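Local coordinates for protein putative protease (Parabacteroides distasonis ATCC 8503, PDB 3KD4) that is of unknown function but is probably exported from the cytoplasm and may be a protease, at residues A[427-433]-A[464-470]; A[439-445]-A[457-461]; A[50-54]-A[94-98]. All coordinates share one frame. Where two conformers were deposited one is given. Residues are numbered along the deposited sequence.

Interaction 1 of 3, residues A[427-433]-A[464-470]; sequences VTYTVTP and NTIEVVR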
loop_
_atom_site.group_PDB
_atom_site.type_symbol
_atom_site.label_atom_id
_atom_site.label_comp_id
_atom_site.label_asym_id
_atom_site.label_seq_id
_atom_site.Cartn_x
_atom_site.Cartn_y
_atom_site.Cartn_z
ATOM N N VAL A 427 -24.894 8.667 -12.745
ATOM C CA VAL A 427 -24.957 7.976 -14.023
ATOM C C VAL A 427 -26.344 8.226 -14.623
ATOM O O VAL A 427 -27.362 7.935 -13.979
ATOM C CB VAL A 427 -24.703 6.454 -13.893
ATOM C CG1 VAL A 427 -24.701 5.791 -15.298
ATOM C CG2 VAL A 427 -23.380 6.196 -13.156
ATOM N N THR A 428 -26.367 8.764 -15.843
ATOM C CA THR A 428 -27.604 9.081 -16.542
ATOM C C THR A 428 -27.799 8.155 -17.725
ATOM O O THR A 428 -26.975 8.130 -18.633
ATOM C CB THR A 428 -27.591 10.510 -17.028
ATOM O OG1 THR A 428 -27.513 11.368 -15.892
ATOM C CG2 THR A 428 -28.873 10.844 -17.835
ATOM N N TYR A 429 -28.896 7.394 -17.718
ATOM C CA TYR A 429 -29.187 6.473 -18.812
ATOM C C TYR A 429 -30.289 7.092 -19.663
ATOM O O TYR A 429 -31.266 7.590 -19.130
ATOM C CB TYR A 429 -29.663 5.116 -18.298
ATOM C CG TYR A 429 -28.674 4.363 -17.460
ATOM C CD1 TYR A 429 -28.613 4.545 -16.080
ATOM C CD2 TYR A 429 -27.793 3.478 -18.038
ATOM C CE1 TYR A 429 -27.685 3.860 -15.309
ATOM C CE2 TYR A 429 -26.862 2.786 -17.280
ATOM C CZ TYR A 429 -26.816 2.976 -15.913
ATOM O OH TYR A 429 -25.889 2.283 -15.170
ATOM N N THR A 430 -30.120 7.098 -20.980
ATOM C CA THR A 430 -31.209 7.497 -21.849
ATOM C C THR A 430 -31.661 6.228 -22.565
ATOM O O THR A 430 -30.888 5.593 -23.302
ATOM C CB THR A 430 -30.828 8.612 -22.833
ATOM O OG1 THR A 430 -30.429 9.773 -22.094
ATOM C CG2 THR A 430 -32.028 8.982 -23.712
ATOM N N VAL A 431 -32.888 5.834 -22.267
ATOM C CA VAL A 431 -33.413 4.582 -22.732
ATOM C C VAL A 431 -34.466 4.859 -23.806
ATOM O O VAL A 431 -35.420 5.599 -23.559
ATOM C CB VAL A 431 -34.049 3.786 -21.574
ATOM C CG1 VAL A 431 -34.609 2.489 -22.107
ATOM C CG2 VAL A 431 -33.020 3.539 -20.472
ATOM N N THR A 432 -34.272 4.280 -24.989
ATOM C CA THR A 432 -35.273 4.374 -26.051
ATOM C C THR A 432 -35.902 2.996 -26.304
ATOM O O THR A 432 -35.329 2.154 -26.993
ATOM C CB THR A 432 -34.698 4.960 -27.334
ATOM O OG1 THR A 432 -34.136 6.249 -27.058
ATOM C CG2 THR A 432 -35.820 5.120 -28.400
ATOM N N PRO A 433 -37.076 2.751 -25.716
ATOM C CA PRO A 433 -37.770 1.486 -25.999
ATOM C C PRO A 433 -38.425 1.458 -27.392
ATOM O O PRO A 433 -38.790 2.515 -27.926
ATOM C CB PRO A 433 -38.848 1.425 -24.918
ATOM C CG PRO A 433 -39.108 2.872 -24.558
ATOM C CD PRO A 433 -37.846 3.642 -24.833
ATOM N N ASN A 464 -40.475 9.675 -26.365
ATOM C CA ASN A 464 -40.296 8.237 -26.469
ATOM C C ASN A 464 -38.931 7.777 -25.942
ATOM O O ASN A 464 -38.376 6.789 -26.432
ATOM C CB ASN A 464 -40.470 7.805 -27.914
ATOM C CG ASN A 464 -39.582 8.551 -28.839
ATOM O OD1 ASN A 464 -38.528 9.057 -28.443
ATOM N ND2 ASN A 464 -40.014 8.670 -30.090
ATOM N N THR A 465 -38.369 8.523 -24.989
ATOM C CA THR A 465 -37.237 8.026 -24.208
ATOM C C THR A 465 -37.624 7.992 -22.736
ATOM O O THR A 465 -38.583 8.644 -22.290
ATOM C CB THR A 465 -35.974 8.904 -24.325
ATOM O OG1 THR A 465 -36.228 10.169 -23.701
ATOM C CG2 THR A 465 -35.553 9.112 -25.787
ATOM N N ILE A 466 -36.853 7.235 -21.974
ATOM C CA ILE A 466 -36.949 7.269 -20.525
ATOM C C ILE A 466 -35.551 7.570 -19.999
ATOM O O ILE A 466 -34.573 6.924 -20.398
ATOM C CB ILE A 466 -37.410 5.936 -19.956
ATOM C CG1 ILE A 466 -38.790 5.580 -20.514
ATOM C CG2 ILE A 466 -37.386 5.965 -18.404
ATOM C CD1 ILE A 466 -39.042 4.057 -20.490
ATOM N N GLU A 467 -35.478 8.570 -19.125
ATOM C CA GLU A 467 -34.242 8.938 -18.495
ATOM C C GLU A 467 -34.158 8.349 -17.109
ATOM O O GLU A 467 -35.003 8.630 -16.261
ATOM C CB GLU A 467 -34.151 10.446 -18.381
ATOM C CG GLU A 467 -32.853 10.895 -17.738
ATOM C CD GLU A 467 -32.911 12.324 -17.257
ATOM O OE1 GLU A 467 -33.872 12.668 -16.498
ATOM O OE2 GLU A 467 -31.977 13.081 -17.604
ATOM N N VAL A 468 -33.103 7.586 -16.854
ATOM C CA VAL A 468 -32.892 7.045 -15.529
ATOM C C VAL A 468 -31.647 7.678 -14.944
ATOM O O VAL A 468 -30.582 7.544 -15.535
ATOM C CB VAL A 468 -32.723 5.516 -15.586
ATOM C CG1 VAL A 468 -32.527 4.950 -14.159
ATOM C CG2 VAL A 468 -33.919 4.878 -16.270
ATOM N N VAL A 469 -31.755 8.351 -13.794
ATOM C CA VAL A 469 -30.555 8.914 -13.134
ATOM C C VAL A 469 -30.268 8.169 -11.819
ATOM O O VAL A 469 -31.118 8.099 -10.938
ATOM C CB VAL A 469 -30.674 10.439 -12.876
ATOM C CG1 VAL A 469 -29.386 11.000 -12.240
ATOM C CG2 VAL A 469 -31.022 11.195 -14.166
ATOM N N ARG A 470 -29.079 7.593 -11.710
ATOM C CA ARG A 470 -28.633 6.976 -10.460
ATOM C C ARG A 470 -27.528 7.822 -9.852
ATOM O O ARG A 470 -26.601 8.193 -10.561
ATOM C CB ARG A 470 -28.106 5.562 -10.715
ATOM C CG ARG A 470 -29.078 4.645 -11.475
ATOM C CD ARG A 470 -28.523 3.253 -11.522
ATOM N NE ARG A 470 -28.658 2.650 -10.202
ATOM C CZ ARG A 470 -27.774 1.848 -9.627
ATOM N NH1 ARG A 470 -26.631 1.551 -10.219
ATOM N NH2 ARG A 470 -28.045 1.353 -8.435
HETATM O O HOH W 1 -25.132 2.737 -12.467
#
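Six backbone hydrogen bonds, in three reciprocal pairs, zip 427-433 to 464-470 as antiparallel neighbours. Val427 N gives to Arg470 O at 2.8 Å and Arg470 N returns to Val427 O at 2.9 Å; Tyr429 N to Val468 O (2.8 Å) and Val468 N to Tyr429 O (2.9 Å) repeat the pattern. Val431 N to Ile466 O (2.7 Å) and Ile466 N to Val431 O (2.7 Å) close it. Between them, Thr428 faces Val469 and Thr430 faces Glu467 as non-hydrogen-bonded pairs. Here CA-H...O contacts fill in, such as Glu467 CA to Tyr429 O at 3.3 Å.

Apolar packing gathers on the face carrying Tyr429, Val431, Ile466 and Val468. Tyr429 CB lies 4.1 Å from Val468 CB, Val431 CB 4.3 Å from Ile466 CB, and Pro433 CG reaches Ile466 CD1 at 4.2 Å. Leu502 and Phe504 of strand 501-505 cover this layer.

The polar chemistry on the same face sits at the Arg470 end. One water donates to Tyr429 OH (2.8 Å) and accepts from Arg470 NH1 (3.0 Å); the hydroxyl also bonds Pro395 O, while Arg470 NH2 bonds Trp494 O and its guanidinium makes a cation-pi contact with the Trp494 ring. The other face, with Thr428, Thr430, Glu467 and Val469, is more open to solvent.

A 155° angle between the segment directions and an axis approach of 4.5 Å describe a regular antiparallel ladder with modest twist, which pairs the central strand 465-474 with its neighbour 423-433 in the five-stranded mixed sheet of the DUF3858 region.

Interaction 2 of 3, residues A[439-445]-A[457-461]; sequences LQTSTQE and RTITP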
loop_
_atom_site.group_PDB
_atom_site.type_symbol
_atom_site.label_atom_id
_atom_site.label_comp_id
_atom_site.label_asym_id
_atom_site.label_seq_id
_atom_site.Cartn_x
_atom_site.Cartn_y
_atom_site.Cartn_z
ATOM N N LEU A 439 -43.847 0.548 -20.050
ATOM C CA LEU A 439 -42.958 0.497 -18.894
ATOM C C LEU A 439 -43.745 -0.032 -17.715
ATOM O O LEU A 439 -44.714 0.578 -17.301
ATOM C CB LEU A 439 -42.376 1.873 -18.561
ATOM C CG LEU A 439 -41.412 1.909 -17.362
ATOM C CD1 LEU A 439 -40.095 1.155 -17.635
ATOM C CD2 LEU A 439 -41.159 3.348 -16.996
ATOM N N GLN A 440 -43.314 -1.156 -17.173
ATOM C CA GLN A 440 -43.986 -1.753 -16.001
ATOM C C GLN A 440 -43.332 -1.344 -14.670
ATOM O O GLN A 440 -43.993 -1.230 -13.660
ATOM C CB GLN A 440 -44.055 -3.265 -16.162
ATOM C CG GLN A 440 -44.987 -3.681 -17.285
ATOM C CD GLN A 440 -46.456 -3.535 -16.927
ATOM O OE1 GLN A 440 -46.796 -3.182 -15.799
ATOM N NE2 GLN A 440 -47.340 -3.836 -17.886
ATOM N N THR A 441 -42.041 -1.068 -14.684
ATOM C CA THR A 441 -41.351 -0.514 -13.522
ATOM C C THR A 441 -41.961 0.792 -13.041
ATOM O O THR A 441 -42.237 1.659 -13.851
ATOM C CB THR A 441 -39.901 -0.252 -13.906
ATOM O OG1 THR A 441 -39.326 -1.488 -14.359
ATOM C CG2 THR A 441 -39.095 0.337 -12.714
ATOM N N SER A 442 -42.161 0.947 -11.735
ATOM C CA SER A 442 -42.670 2.223 -11.179
ATOM C C SER A 442 -41.749 3.400 -11.534
ATOM O O SER A 442 -40.542 3.251 -11.541
ATOM C CB SER A 442 -42.773 2.133 -9.655
ATOM O OG SER A 442 -43.054 3.393 -9.050
ATOM N N THR A 443 -42.318 4.574 -11.793
ATOM C CA THR A 443 -41.502 5.786 -11.972
ATOM C C THR A 443 -41.280 6.548 -10.657
ATOM O O THR A 443 -40.764 7.658 -10.649
ATOM C CB THR A 443 -42.132 6.699 -13.011
ATOM O OG1 THR A 443 -43.441 7.033 -12.576
ATOM C CG2 THR A 443 -42.224 5.997 -14.358
ATOM N N GLN A 444 -41.662 5.946 -9.528
ATOM C CA GLN A 444 -41.465 6.579 -8.244
ATOM C C GLN A 444 -39.958 6.592 -7.911
ATOM O O GLN A 444 -39.243 5.635 -8.180
ATOM C CB GLN A 444 -42.222 5.827 -7.163
ATOM C CG GLN A 444 -42.106 6.467 -5.796
ATOM C CD GLN A 444 -43.235 6.090 -4.853
ATOM O OE1 GLN A 444 -44.294 5.564 -5.266
ATOM N NE2 GLN A 444 -43.029 6.363 -3.568
ATOM N N GLU A 445 -39.490 7.689 -7.340
ATOM C CA GLU A 445 -38.089 7.810 -7.007
ATOM C C GLU A 445 -37.731 6.849 -5.885
ATOM O O GLU A 445 -38.483 6.714 -4.941
ATOM C CB GLU A 445 -37.739 9.232 -6.578
ATOM C CG GLU A 445 -36.224 9.394 -6.397
ATOM C CD GLU A 445 -35.791 10.756 -5.884
ATOM O OE1 GLU A 445 -36.654 11.632 -5.681
ATOM O OE2 GLU A 445 -34.561 10.933 -5.693
ATOM N N ARG A 457 -32.400 6.870 -7.219
ATOM C CA ARG A 457 -32.732 6.523 -8.586
ATOM C C ARG A 457 -34.007 7.270 -8.966
ATOM O O ARG A 457 -35.016 7.211 -8.244
ATOM C CB ARG A 457 -32.961 5.024 -8.722
ATOM C CG ARG A 457 -33.192 4.593 -10.134
ATOM C CD ARG A 457 -33.523 3.126 -10.201
ATOM N NE ARG A 457 -34.923 2.862 -9.903
ATOM C CZ ARG A 457 -35.490 1.659 -9.955
ATOM N NH1 ARG A 457 -34.769 0.587 -10.266
ATOM N NH2 ARG A 457 -36.794 1.524 -9.719
ATOM N N THR A 458 -33.955 7.992 -10.078
ATOM C CA THR A 458 -35.158 8.627 -10.590
ATOM C C THR A 458 -35.386 8.082 -11.983
ATOM O O THR A 458 -34.433 7.805 -12.709
ATOM C CB THR A 458 -35.019 10.144 -10.675
ATOM O OG1 THR A 458 -33.951 10.434 -11.568
ATOM C CG2 THR A 458 -34.711 10.743 -9.343
ATOM N N ILE A 459 -36.652 7.922 -12.358
ATOM C CA ILE A 459 -37.008 7.377 -13.668
ATOM C C ILE A 459 -38.044 8.349 -14.230
ATOM O O ILE A 459 -39.102 8.573 -13.602
ATOM C CB ILE A 459 -37.604 5.979 -13.572
ATOM C CG1 ILE A 459 -36.588 4.982 -12.981
ATOM C CG2 ILE A 459 -38.099 5.541 -14.948
ATOM C CD1 ILE A 459 -37.182 3.555 -12.721
ATOM N N THR A 460 -37.719 8.948 -15.373
ATOM C CA THR A 460 -38.547 10.001 -15.934
ATOM C C THR A 460 -38.759 9.807 -17.435
ATOM O O THR A 460 -37.846 9.986 -18.240
ATOM C CB THR A 460 -37.936 11.370 -15.689
ATOM O OG1 THR A 460 -36.687 11.447 -16.370
ATOM C CG2 THR A 460 -37.718 11.607 -14.201
ATOM N N PRO A 461 -39.983 9.406 -17.808
ATOM C CA PRO A 461 -40.286 9.312 -19.239
ATOM C C PRO A 461 -40.180 10.692 -19.879
ATOM O O PRO A 461 -40.613 11.671 -19.276
ATOM C CB PRO A 461 -41.734 8.814 -19.263
ATOM C CG PRO A 461 -41.865 8.044 -18.011
ATOM C CD PRO A 461 -41.053 8.822 -16.988
HETATM O O HOH W 2 -39.146 3.140 -9.076
HETATM O O HOH W 3 -38.310 8.888 -10.254
HETATM O O HOH W 4 -36.614 5.153 -9.205
#
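Ile459 has the most surface covered, 84 Å², and the loop 439-445 folds over its side chain. Its CD1 touches Thr441 CG2 at 3.7 Å and Ser442 O at 3.6 Å, while its CG2 meets Leu439 CD2 at 4.3 Å. Glu445 comes next: its CG lies 3.1 Å from Arg457 O and 3.6 Å from Thr458 CG2, so the aliphatic part of the acid makes the contact.

Arg457 is joined to the loop through water, while its NH1 bonds Asn499 O. One water accepts from Arg457 NH2 (2.9 Å) and lies 2.8 Å from Ser442 O; another accepts from Arg457 NE (2.9 Å) and lies 2.9 Å from Gln444 O. A third bridges Ile459 N and Thr443 O, 2.8 Å from each. No direct hydrogen bond links the segments. Within the loop, Gln444 N bonds Ser442 OG at 2.9 Å, an ST turn.

The loop leads into edge strand 446-450, whose Gln446 pairs with Arg457 through the backbone; strand 465-474 flanks 457-461, and strand 501-505 packs against Thr441 and Ile459.

Interaction 3 of 3, residues A[50-54]-A[94-98]; sequences YNPDF and NQLKE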
loop_
_atom_site.group_PDB
_atom_site.type_symbol
_atom_site.label_atom_id
_atom_site.label_comp_id
_atom_site.label_asym_id
_atom_site.label_seq_id
_atom_site.Cartn_x
_atom_site.Cartn_y
_atom_site.Cartn_z
ATOM N N TYR A 50 17.953 -9.754 -0.101
ATOM C CA TYR A 50 19.069 -8.933 0.334
ATOM C C TYR A 50 19.861 -8.417 -0.835
ATOM O O TYR A 50 19.703 -8.880 -1.976
ATOM C CB TYR A 50 19.978 -9.689 1.311
ATOM C CG TYR A 50 20.665 -10.892 0.703
ATOM C CD1 TYR A 50 19.970 -12.066 0.435
ATOM C CD2 TYR A 50 22.019 -10.856 0.412
ATOM C CE1 TYR A 50 20.630 -13.183 -0.155
ATOM C CE2 TYR A 50 22.675 -11.953 -0.142
ATOM C CZ TYR A 50 21.978 -13.087 -0.449
ATOM O OH TYR A 50 22.687 -14.147 -0.984
ATOM N N ASN A 51 20.725 -7.442 -0.539
ATOM C CA ASN A 51 21.555 -6.831 -1.568
ATOM C C ASN A 51 23.012 -7.228 -1.373
ATOM O O ASN A 51 23.697 -6.684 -0.500
ATOM C CB ASN A 51 21.399 -5.312 -1.483
ATOM C CG ASN A 51 22.168 -4.582 -2.573
ATOM O OD1 ASN A 51 22.940 -5.176 -3.278
ATOM N ND2 ASN A 51 21.959 -3.293 -2.687
ATOM N N PRO A 52 23.512 -8.150 -2.191
ATOM C CA PRO A 52 24.847 -8.657 -1.985
ATOM C C PRO A 52 25.967 -7.666 -2.239
ATOM O O PRO A 52 27.090 -7.955 -1.873
ATOM C CB PRO A 52 24.965 -9.799 -2.995
ATOM C CG PRO A 52 23.897 -9.617 -3.949
ATOM C CD PRO A 52 22.832 -8.823 -3.314
ATOM N N ASP A 53 25.697 -6.515 -2.834
ATOM C CA ASP A 53 26.746 -5.501 -2.904
ATOM C C ASP A 53 27.173 -5.020 -1.503
ATOM O O ASP A 53 28.299 -4.585 -1.336
ATOM C CB ASP A 53 26.309 -4.308 -3.714
ATOM C CG ASP A 53 26.180 -4.604 -5.200
ATOM O OD1 ASP A 53 26.649 -5.650 -5.683
ATOM O OD2 ASP A 53 25.559 -3.768 -5.881
ATOM N N PHE A 54 26.279 -5.080 -0.516
ATOM C CA PHE A 54 26.623 -4.653 0.841
ATOM C C PHE A 54 26.195 -5.613 1.923
ATOM O O PHE A 54 26.508 -5.386 3.116
ATOM C CB PHE A 54 25.961 -3.307 1.129
ATOM C CG PHE A 54 26.451 -2.185 0.232
ATOM C CD1 PHE A 54 25.900 -1.985 -1.019
ATOM C CD2 PHE A 54 27.473 -1.345 0.649
ATOM C CE1 PHE A 54 26.384 -0.958 -1.855
ATOM C CE2 PHE A 54 27.939 -0.312 -0.189
ATOM C CZ PHE A 54 27.393 -0.129 -1.419
ATOM N N ASN A 94 19.909 -5.857 -11.010
ATOM C CA ASN A 94 19.974 -7.273 -11.298
ATOM C C ASN A 94 20.928 -8.017 -10.367
ATOM O O ASN A 94 21.004 -9.223 -10.450
ATOM C CB ASN A 94 20.325 -7.524 -12.785
ATOM C CG ASN A 94 21.753 -7.172 -13.129
ATOM O OD1 ASN A 94 22.564 -6.776 -12.280
ATOM N ND2 ASN A 94 22.080 -7.330 -14.406
ATOM N N GLN A 95 21.644 -7.316 -9.483
ATOM C CA GLN A 95 22.441 -8.002 -8.459
ATOM C C GLN A 95 21.591 -8.463 -7.240
ATOM O O GLN A 95 22.034 -9.313 -6.470
ATOM C CB GLN A 95 23.644 -7.152 -8.020
ATOM C CG GLN A 95 23.441 -6.182 -6.841
ATOM C CD GLN A 95 22.438 -5.047 -7.077
ATOM O OE1 GLN A 95 21.954 -4.834 -8.196
ATOM N NE2 GLN A 95 22.109 -4.314 -5.993
ATOM N N LEU A 96 20.373 -7.929 -7.082
ATOM C CA LEU A 96 19.568 -8.228 -5.902
ATOM C C LEU A 96 19.247 -9.704 -5.824
ATOM O O LEU A 96 19.128 -10.349 -6.854
ATOM C CB LEU A 96 18.308 -7.396 -5.880
ATOM C CG LEU A 96 18.539 -5.885 -5.697
ATOM C CD1 LEU A 96 17.170 -5.188 -5.740
ATOM C CD2 LEU A 96 19.329 -5.576 -4.425
ATOM N N LYS A 97 19.198 -10.237 -4.600
ATOM C CA LYS A 97 18.957 -11.658 -4.356
ATOM C C LYS A 97 17.808 -11.944 -3.436
ATOM O O LYS A 97 17.532 -11.197 -2.468
ATOM C CB LYS A 97 20.174 -12.330 -3.778
ATOM C CG LYS A 97 21.375 -12.287 -4.673
ATOM C CD LYS A 97 21.319 -13.294 -5.747
ATOM C CE LYS A 97 22.435 -13.089 -6.799
ATOM N NZ LYS A 97 22.267 -14.113 -7.887
ATOM N N GLU A 98 17.136 -13.050 -3.745
ATOM C CA GLU A 98 16.133 -13.636 -2.879
ATOM C C GLU A 98 16.479 -15.095 -2.708
ATOM O O GLU A 98 16.464 -15.847 -3.682
ATOM C CB GLU A 98 14.748 -13.480 -3.499
ATOM C CG GLU A 98 13.622 -14.212 -2.778
ATOM C CD GLU A 98 12.264 -13.780 -3.258
ATOM O OE1 GLU A 98 12.175 -12.990 -4.201
ATOM O OE2 GLU A 98 11.263 -14.211 -2.695
#
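Two backbone hydrogen bonds tie Tyr50 to Lys97: Tyr50 N gives to Lys97 O at 2.8 Å, and Lys97 N gives to Tyr50 O at 3.0 Å. They make one antiparallel hydrogen-bonded pair, CA to CA 5.4 Å, where strand 45-50 finishes and strand 97-102 starts. The third cross-segment bond is between side chains, Gln95 NE2 to Asn51 OD1 at 3.0 Å. The same Asn51 OD1 accepts from Asp53 N at 3.1 Å, an Asx turn, and Phe54 N bonds Asn51 O at 3.0 Å, so the chain turns tightly just after the pairing ends. The side-chain ND2 of Asn51 bonds Tyr124 OH.

Around this polar frame the packing is close. Lys97 CB sits over one face of the Tyr50 ring, 4.1 Å from its centroid and 25° off the normal, a CH-pi contact; the phenol end of that tyrosine bonds Glu81 OE2 on strand 79-82. Pro52 fits against the other segment, with CG 3.1 Å from Gln95 O and 3.7 Å from Lys97 CG. Leu96 CD2 touches Asn51 CG at 3.5 Å, and Leu96 also meets Pro84 and Phe86. Toward the outside, Asp53 OD2 rests 3.4 Å from Gln95 CG.

Tyr50-Lys97 is the last bridged pair between strands 45-50 and 97-102; beyond it the Gln95 NE2 to Asn51 OD1 hydrogen bond and the packing of Pro52 hold the segments together. Since Asn51 OD1 receives both the turn's own NH and the glutamine from across, one oxygen couples the 50-54 turn to the 94-98 loop.

Interactions 1 and 2 belong to one structural unit, their centres 10 Å apart. Strands 465-474 and 453-462 are sequential and adjacent in the same sheet, so 464-470 touches both 427-433 and 457-461. Probable hydrogen bonds carry the sheet across: Thr460 N to Glu467 O is 2.9 Å. Val469 N to Thr458 O is also 2.9 Å, while Ile466 CG2 packs on Ile459 CG2 at 3.6 Å. Along the chain, interaction 2 falls between the two halves of interaction 1. Interaction 3 stands apart in the DUF3857 region, across the chain's centre, with centres 59 Å from interaction 1 and 63 Å from interaction 2; nearest atoms are about 41 and 49 Å away.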